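PDB 2V5I: salmonella typhimurium DB7155 bacteriophage DET7 tailspike from Bacteriophage, which binds the O-antigen polysaccharide of its Salmonella host and hydrolyses it, serving the phage as a trimeric receptor-binding tailspike. Local coordinates for residues T96-F101 with L120-I125; G172-A177 with S193-K198. All coordinates share one frame; numbering follows the deposited sequence.

Contact 1. Residues T96-F101 with L120-I125; sequences TPWVIF and LKQSKI
Trp98 and Val99 pair with Gln122 and Lys121 as a short two-stranded antiparallel ribbon. Val99 and Lys121 form the hydrogen-bonded pair: Val99 N gives a short, nearly straight bond to Lys121 O (2.7 Å), and Lys121 N returns one to Val99 O. A third bond, Ser123 N to Pro97 O at 3.1 Å, extends the ladder. This rung uses only the carbonyl of Pro97, so proline's lack of an N-H costs it nothing.

Trp98 and Gln122 are the non-hydrogen-bonded pair, their side chains on the same face of the ribbon. Gln122 lays its aliphatic stem on the indole: CG sits 3.4 Å from the centroid of the six-membered ring of Trp98, a CH-pi contact almost on the ring normal. Both first torsions set CG anti to the carbonyl carbon (-68° and -70°), and the extended Gln122 chain carries its amide across the ring, the two planes 30° apart. Gln122 NE2 and Trp98 NE1, both donors, are neighbours without a bond; NE2 instead makes a weak bond to a water held by Thr96 O. Leu120 CG packs at 3.9 Å from Trp98 CE3.

On the face of Val99 and Lys121, Val99 CG2 meets Ser123 CB, and Lys121 NZ forms a salt bridge with Glu126. Ser123 OG accepts from Ile125 N, an ST turn that bends the chain as it leaves the ribbon. Three backbone bonds thus set the register, while a long amide side chain sets one methylene, CG, on the indole and its NE2 reaches a water only weakly.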
# COMPACT_ATOMS: atom_id res chain seq x y z
N THR A 96 22.72 28.75 -21.72
CA THR A 96 23.18 27.76 -20.74
C THR A 96 23.36 28.58 -19.43
O THR A 96 24.25 29.42 -19.34
CB THR A 96 24.51 27.13 -21.16
OG1 THR A 96 24.33 26.34 -22.35
CG2 THR A 96 25.07 26.24 -20.10
N PRO A 97 22.46 28.40 -18.47
CA PRO A 97 22.45 29.25 -17.29
C PRO A 97 23.53 28.88 -16.26
O PRO A 97 24.07 27.77 -16.28
CB PRO A 97 21.05 28.97 -16.70
CG PRO A 97 20.76 27.64 -17.15
CD PRO A 97 21.39 27.39 -18.42
N TRP A 98 23.83 29.78 -15.31
CA TRP A 98 24.62 29.47 -14.14
C TRP A 98 23.70 28.73 -13.16
O TRP A 98 22.60 29.19 -12.83
CB TRP A 98 25.12 30.72 -13.45
CG TRP A 98 26.14 31.46 -14.27
CD1 TRP A 98 25.90 32.49 -15.09
CD2 TRP A 98 27.53 31.18 -14.34
NE1 TRP A 98 27.11 32.91 -15.70
CE2 TRP A 98 28.10 32.10 -15.26
CE3 TRP A 98 28.35 30.24 -13.74
CZ2 TRP A 98 29.45 32.11 -15.56
CZ3 TRP A 98 29.73 30.24 -14.08
CH2 TRP A 98 30.25 31.16 -14.97
N VAL A 99 24.18 27.60 -12.66
CA VAL A 99 23.39 26.81 -11.71
C VAL A 99 24.21 26.45 -10.47
O VAL A 99 25.43 26.38 -10.52
CB VAL A 99 22.87 25.51 -12.37
CG1 VAL A 99 21.97 25.84 -13.48
CG2 VAL A 99 23.97 24.56 -12.76
N ILE A 100 23.51 26.21 -9.35
CA ILE A 100 24.09 25.56 -8.19
C ILE A 100 23.73 24.07 -8.15
O ILE A 100 22.84 23.61 -8.88
CB ILE A 100 23.71 26.26 -6.85
CG1 ILE A 100 22.20 26.25 -6.67
CG2 ILE A 100 24.31 27.64 -6.78
CD1 ILE A 100 21.73 26.54 -5.25
N PHE A 101 24.56 23.32 -7.41
CA PHE A 101 24.48 21.88 -7.34
C PHE A 101 24.79 21.42 -5.92
O PHE A 101 25.89 20.91 -5.62
CB PHE A 101 25.44 21.25 -8.36
CG PHE A 101 25.17 19.83 -8.67
CD1 PHE A 101 24.22 19.47 -9.61
CD2 PHE A 101 25.85 18.81 -8.02
CE1 PHE A 101 23.99 18.12 -9.93
CE2 PHE A 101 25.62 17.46 -8.34
CZ PHE A 101 24.69 17.13 -9.29
N LEU A 120 28.96 26.51 -8.24
CA LEU A 120 28.40 27.35 -9.32
C LEU A 120 29.11 27.01 -10.63
O LEU A 120 30.35 26.98 -10.70
CB LEU A 120 28.53 28.84 -9.02
CG LEU A 120 27.77 29.79 -9.95
CD1 LEU A 120 26.28 29.72 -9.69
CD2 LEU A 120 28.28 31.21 -9.78
N LYS A 121 28.32 26.67 -11.64
CA LYS A 121 28.83 26.37 -12.98
C LYS A 121 27.75 26.64 -14.03
O LYS A 121 26.57 26.76 -13.68
CB LYS A 121 29.30 24.91 -13.07
CG LYS A 121 28.17 23.86 -12.92
CD LYS A 121 28.63 22.41 -13.14
CE LYS A 121 27.47 21.45 -12.78
NZ LYS A 121 27.62 20.02 -13.28
N GLN A 122 28.14 26.69 -15.30
CA GLN A 122 27.16 26.82 -16.39
C GLN A 122 26.77 25.42 -16.89
O GLN A 122 27.63 24.58 -17.20
CB GLN A 122 27.71 27.70 -17.55
CG GLN A 122 27.83 29.16 -17.18
CD GLN A 122 28.42 30.05 -18.28
OE1 GLN A 122 29.36 29.65 -18.99
NE2 GLN A 122 27.80 31.21 -18.49
N SER A 123 25.46 25.11 -16.83
CA SER A 123 24.99 23.83 -17.26
C SER A 123 23.52 23.92 -17.66
O SER A 123 22.75 24.62 -17.01
CB SER A 123 25.09 22.76 -16.16
OG SER A 123 24.63 21.49 -16.61
N LYS A 124 23.16 23.17 -18.70
CA LYS A 124 21.80 23.04 -19.13
C LYS A 124 21.21 21.70 -18.67
O LYS A 124 20.00 21.45 -18.83
CB LYS A 124 21.73 23.08 -20.67
CG LYS A 124 20.79 24.05 -21.22
CD LYS A 124 20.70 23.92 -22.78
CE LYS A 124 21.49 24.93 -23.53
NZ LYS A 124 21.11 24.87 -25.01
N ILE A 125 22.04 20.84 -18.11
CA ILE A 125 21.62 19.43 -17.89
C ILE A 125 21.44 18.99 -16.44
O ILE A 125 20.78 17.97 -16.20
CB ILE A 125 22.55 18.42 -18.59
CG1 ILE A 125 23.92 18.41 -17.95
CG2 ILE A 125 22.63 18.73 -20.07
CD1 ILE A 125 24.71 17.17 -18.21
O HOH W 1 24.78 32.02 -18.78

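Contact 2. Residues G172-A177 with S193-K198; sequences GGLMAA and SIIGGK
Gly173 O receives Ile195 N at 3.0 Å, the donor lying well above the carbonyl plane, and Ile195 O in turn accepts from Ala176 N at 3.0 Å, here in the carbonyl plane. A weak third bond runs from Gly197 N to Ala176 O, and a water bridges the same two atoms.

Side chains fill in beside this backbone. Ile194 CG2 meets Ala176 CB at 3.9 Å, while its CG1 lies against Gly172 CA. Leu174 and Ile195 run side by side, pointing the same way, and touch through CD2 and CG1. Met175 bends at chi2 (-78°), and its SD comes 3.6 Å from Gly196 O.

Gly173 has backbone angles that by themselves call for glycine, because a CB would be jammed against the preceding carbonyl oxygen; it would also run into Ala176 CB, within the corner itself. Across the contact, a CB at Gly197 would clash with Met175 O. Farther out, Leu174 packs on Phe90 and Glu92 of strand 85-92, and Ile195 on His223 of strand 220-224, continuing the stack in both directions.

The chain turns a corner at Leu174 and Met175, passing from one sheet to another alongside strand 187-196: parallel stacking of successive turns characteristic of the right-handed beta-helix of P22-like tailspikes.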
# COMPACT_ATOMS: atom_id res chain seq x y z
N GLY A 172 9.81 15.88 -23.03
CA GLY A 172 11.15 16.04 -22.50
C GLY A 172 11.62 17.47 -22.50
O GLY A 172 10.93 18.42 -22.88
N GLY A 173 12.85 17.64 -22.04
CA GLY A 173 13.48 18.96 -22.12
C GLY A 173 14.71 19.16 -21.29
O GLY A 173 15.12 18.28 -20.50
N LEU A 174 15.35 20.32 -21.57
CA LEU A 174 16.51 20.82 -20.84
C LEU A 174 16.26 22.27 -20.49
O LEU A 174 16.09 23.12 -21.38
CB LEU A 174 17.76 20.75 -21.74
CG LEU A 174 18.28 19.33 -22.06
CD1 LEU A 174 19.43 19.40 -23.07
CD2 LEU A 174 18.77 18.65 -20.86
N MET A 175 16.24 22.58 -19.20
CA MET A 175 15.81 23.86 -18.67
C MET A 175 14.44 24.23 -19.20
O MET A 175 14.22 25.35 -19.67
CB MET A 175 16.87 24.97 -18.96
CG MET A 175 18.20 24.60 -18.31
SD MET A 175 18.15 24.94 -16.52
CE MET A 175 19.36 23.85 -15.87
N ALA A 176 13.49 23.27 -19.05
CA ALA A 176 12.19 23.32 -19.70
C ALA A 176 11.06 23.58 -18.72
O ALA A 176 11.18 23.32 -17.53
CB ALA A 176 11.92 21.99 -20.41
N ALA A 177 9.98 24.17 -19.24
CA ALA A 177 8.70 24.24 -18.52
C ALA A 177 7.52 23.99 -19.45
O ALA A 177 7.54 24.37 -20.58
CB ALA A 177 8.54 25.57 -17.87
N SER A 193 11.64 12.33 -17.96
CA SER A 193 12.74 12.90 -17.15
C SER A 193 13.09 14.30 -17.63
O SER A 193 14.23 14.63 -17.98
CB SER A 193 13.98 11.98 -17.14
OG SER A 193 13.62 10.78 -16.46
N ILE A 194 12.05 15.12 -17.71
CA ILE A 194 12.19 16.51 -18.12
C ILE A 194 13.15 17.19 -17.14
O ILE A 194 12.93 17.14 -15.93
CB ILE A 194 10.85 17.23 -18.06
CG1 ILE A 194 9.81 16.58 -18.98
CG2 ILE A 194 11.02 18.71 -18.47
CD1 ILE A 194 8.36 17.03 -18.71
N ILE A 195 14.21 17.84 -17.64
CA ILE A 195 15.06 18.62 -16.78
C ILE A 195 14.48 20.04 -16.72
O ILE A 195 14.45 20.77 -17.72
CB ILE A 195 16.52 18.73 -17.31
CG1 ILE A 195 17.18 17.38 -17.51
CG2 ILE A 195 17.35 19.60 -16.40
CD1 ILE A 195 17.01 16.50 -16.45
N GLY A 196 14.00 20.43 -15.54
CA GLY A 196 13.46 21.77 -15.33
C GLY A 196 14.40 22.95 -15.43
O GLY A 196 15.58 22.79 -15.31
N GLY A 197 13.81 24.13 -15.68
CA GLY A 197 14.51 25.41 -15.62
C GLY A 197 14.04 26.27 -14.47
O GLY A 197 13.70 25.78 -13.39
N LYS A 198 13.96 27.56 -14.68
CA LYS A 198 13.69 28.46 -13.57
C LYS A 198 12.28 28.30 -12.97
O LYS A 198 12.06 28.54 -11.78
CB LYS A 198 13.90 29.90 -14.07
CG LYS A 198 13.81 30.92 -12.98
CD LYS A 198 14.96 30.92 -12.05
CE LYS A 198 14.97 32.18 -11.18
NZ LYS A 198 16.23 32.37 -10.41
O HOH W 2 13.98 14.81 -21.35
O HOH W 3 11.30 25.44 -15.70

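Contact 2 belongs to the stacked turns of the beta-helix, whereas contact 1 is a separate antiparallel ribbon in the excursion between strands 85-92 and 156-161; their centres are about 13 Å apart. They meet mainly at the corner of Leu174 and Met175, and also at Ile195. Met175 CE packs 3.7 Å from Ser123 O, and Leu174 CD2 lies 3.7 Å from Lys124 O, while Ile195 CG2 comes 3.8 Å from Ile125 O. Met175 also touches Pro97, so both segments of contact 1 border this corner. Lys124 adds a polar tie, its NZ hydrogen-bonded to Ser93 O and in a salt bridge with Glu92, on the strand where Leu174 packs. The excursion is thereby seated against the side of the helix.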